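Nitrosopumilus output domain-containing protein (Pyrococcus horikoshii, PDB 2P9X) is of unknown function but binds zinc ions and forms a small, all-helical domain that assembles with three further copies of itself. Local coordinates at residues Ala25-Glu28 with Ala29-Ala33. Sequence-based numbering, arbitrary orientation.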
ATOM      1  N   ALA A  25      14.684   0.441  -6.381  1.00 19.66           N
ATOM      2  CA  ALA A  25      14.294   1.167  -7.587  1.00 19.17           C
ATOM      3  C   ALA A  25      12.949   1.861  -7.429  1.00 19.59           C
ATOM      4  O   ALA A  25      12.762   2.988  -7.889  1.00 20.43           O
ATOM      5  CB  ALA A  25      14.239   0.217  -8.767  1.00 20.02           C
ATOM      6  N   VAL A  26      12.004   1.184  -6.789  1.00 18.49           N
ATOM      7  CA  VAL A  26      10.678   1.758  -6.603  1.00 18.29           C
ATOM      8  C   VAL A  26      10.706   2.972  -5.682  1.00 19.36           C
ATOM      9  O   VAL A  26      10.165   4.030  -6.019  1.00 19.34           O
ATOM     10  CB  VAL A  26       9.703   0.686  -6.066  1.00 17.68           C
ATOM     11  CG1 VAL A  26       8.388   1.320  -5.630  1.00 18.88           C
ATOM     12  CG2 VAL A  26       9.449  -0.345  -7.165  1.00 19.43           C
ATOM     13  N   LEU A  27      11.334   2.841  -4.519  1.00 19.16           N
ATOM     14  CA  LEU A  27      11.381   3.981  -3.611  1.00 18.96           C
ATOM     15  C   LEU A  27      12.180   5.127  -4.227  1.00 19.84           C
ATOM     16  O   LEU A  27      11.797   6.286  -4.111  1.00 20.07           O
ATOM     17  CB  LEU A  27      11.991   3.578  -2.262  1.00 17.90           C
ATOM     18  CG  LEU A  27      12.109   4.691  -1.211  1.00 17.40           C
ATOM     19  CD1 LEU A  27      10.773   5.388  -0.990  1.00 18.34           C
ATOM     20  CD2 LEU A  27      12.609   4.070   0.095  1.00 18.89           C
ATOM     21  N   GLU A  28      13.285   4.813  -4.893  1.00 18.54           N
ATOM     22  CA  GLU A  28      14.085   5.872  -5.497  1.00 20.23           C
ATOM     23  C   GLU A  28      13.334   6.593  -6.612  1.00 19.66           C
ATOM     24  O   GLU A  28      13.469   7.800  -6.776  1.00 21.04           O
ATOM     25  CB  GLU A  28      15.415   5.315  -5.992  1.00 21.55           C
ATOM     26  CG  GLU A  28      16.452   5.333  -4.881  1.00 23.81           C
ATOM     27  CD  GLU A  28      17.592   4.379  -5.096  1.00 25.94           C
ATOM     28  OE1 GLU A  28      17.628   3.705  -6.149  1.00 26.08           O
ATOM     29  OE2 GLU A  28      18.450   4.286  -4.189  1.00 24.37           O
ATOM     30  N   ALA A  29      12.527   5.863  -7.372  1.00 19.08           N
ATOM     31  CA  ALA A  29      11.755   6.512  -8.429  1.00 18.97           C
ATOM     32  C   ALA A  29      10.772   7.488  -7.793  1.00 19.39           C
ATOM     33  O   ALA A  29      10.555   8.590  -8.294  1.00 20.25           O
ATOM     34  CB  ALA A  29      11.001   5.473  -9.243  1.00 19.27           C
ATOM     35  N   HIS A  30      10.161   7.063  -6.691  1.00 18.76           N
ATOM     36  CA  HIS A  30       9.204   7.890  -5.967  1.00 18.22           C
ATOM     37  C   HIS A  30       9.859   9.146  -5.397  1.00 19.64           C
ATOM     38  O   HIS A  30       9.340  10.245  -5.552  1.00 21.85           O
ATOM     39  CB  HIS A  30       8.582   7.075  -4.837  1.00 18.41           C
ATOM     40  CG  HIS A  30       7.655   7.858  -3.966  1.00 17.20           C
ATOM     41  ND1 HIS A  30       6.441   8.338  -4.409  1.00 19.87           N
ATOM     42  CD2 HIS A  30       7.751   8.223  -2.666  1.00 18.02           C
ATOM     43  CE1 HIS A  30       5.827   8.961  -3.419  1.00 19.45           C
ATOM     44  NE2 HIS A  30       6.602   8.905  -2.349  1.00 20.34           N
ATOM     45  N   LEU A  31      11.002   8.989  -4.741  1.00 19.96           N
ATOM     46  CA  LEU A  31      11.683  10.149  -4.157  1.00 19.86           C
ATOM     47  C   LEU A  31      12.195  11.108  -5.216  1.00 21.60           C
ATOM     48  O   LEU A  31      12.199  12.318  -5.017  1.00 22.75           O
ATOM     49  CB  LEU A  31      12.851   9.700  -3.271  1.00 19.83           C
ATOM     50  CG  LEU A  31      12.461   8.878  -2.040  1.00 18.64           C
ATOM     51  CD1 LEU A  31      13.738   8.392  -1.359  1.00 19.61           C
ATOM     52  CD2 LEU A  31      11.618   9.716  -1.080  1.00 20.98           C
ATOM     53  N   ARG A  32      12.643  10.561  -6.340  1.00 21.91           N
ATOM     54  CA  ARG A  32      13.162  11.375  -7.435  1.00 24.52           C
ATOM     55  C   ARG A  32      12.048  12.209  -8.046  1.00 25.36           C
ATOM     56  O   ARG A  32      12.194  13.418  -8.240  1.00 26.52           O
ATOM     57  CB  ARG A  32      13.763  10.476  -8.519  1.00 26.93           C
ATOM     58  CG  ARG A  32      14.579  11.200  -9.582  1.00 32.42           C
ATOM     59  CD  ARG A  32      16.065  11.181  -9.234  1.00 38.62           C
ATOM     60  NE  ARG A  32      16.519  12.418  -8.609  1.00 42.31           N
ATOM     61  CZ  ARG A  32      17.624  12.528  -7.877  1.00 43.08           C
ATOM     62  NH1 ARG A  32      18.397  11.473  -7.663  1.00 43.94           N
ATOM     63  NH2 ARG A  32      17.966  13.703  -7.377  1.00 45.47           N
ATOM     64  N   ALA A  33      10.930  11.559  -8.345  1.00 24.84           N
ATOM     65  CA  ALA A  33       9.796  12.237  -8.962  1.00 26.87           C
ATOM     66  C   ALA A  33       9.062  13.233  -8.069  1.00 28.17           C
ATOM     67  O   ALA A  33       8.582  14.265  -8.549  1.00 31.12           O
ATOM     68  CB  ALA A  33       8.807  11.196  -9.500  1.00 27.89           C
TER
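Leu-27 and Leu-31, one turn apart on helix 23-35, make the apolar contact here: CD1 of Leu-27 lies 4.0 Å from CG of Leu-31, the two branched ends crossing at a slant. Leu-27 holds CG anti to its own nitrogen (chi1 180°), whereas Leu-31 sets CG anti to its carbonyl carbon (chi1 -64°); with these settings CG and CD1 of Leu-27 meet CD1 and CG of Leu-31. Leu-31 also leans over the backbone, its CG 3.4 Å from the carbonyl oxygen of Leu-27. That oxygen accepts the Leu-31 amide at 2.9 Å, the donor nearly in line with C=O. The same i to i+4 bonding, characteristic of an alpha helix, joins Ala-29 N to Ala-25 O (2.9 Å) and Arg-32 N to Glu-28 O (2.9 Å), while His-30 N reaches Val-26 O at 3.1 Å.

Beyond this first shell, Leu-27 and Leu-31 rest on helix 46-57 and Ile-39, where branched aliphatic groups suit a buried seam. His-30 is buried too, but both ring nitrogens are engaged: NE2 with Ala-52 O and ND1 with the Tyr-60 hydroxyl of the third subunit. Ala-29 packs against Ala-29 of the second subunit, where a small methyl probably allows a close approach, with Val-26 meeting His-30 of that chain alongside.

Charge is kept to the more open side. Glu-28 binds zinc, as does Glu-24 one turn earlier, although no zinc is bound to this pair in this chain. Their OE2 atoms lie close; such a pair would probably repel, share a proton or be relieved by a cation, consistent with the zinc site. One short helix thus combines an oily face for its own subunit, a compact surface and a bonded imidazole for tetramer contacts, and an acidic pair suited to metal.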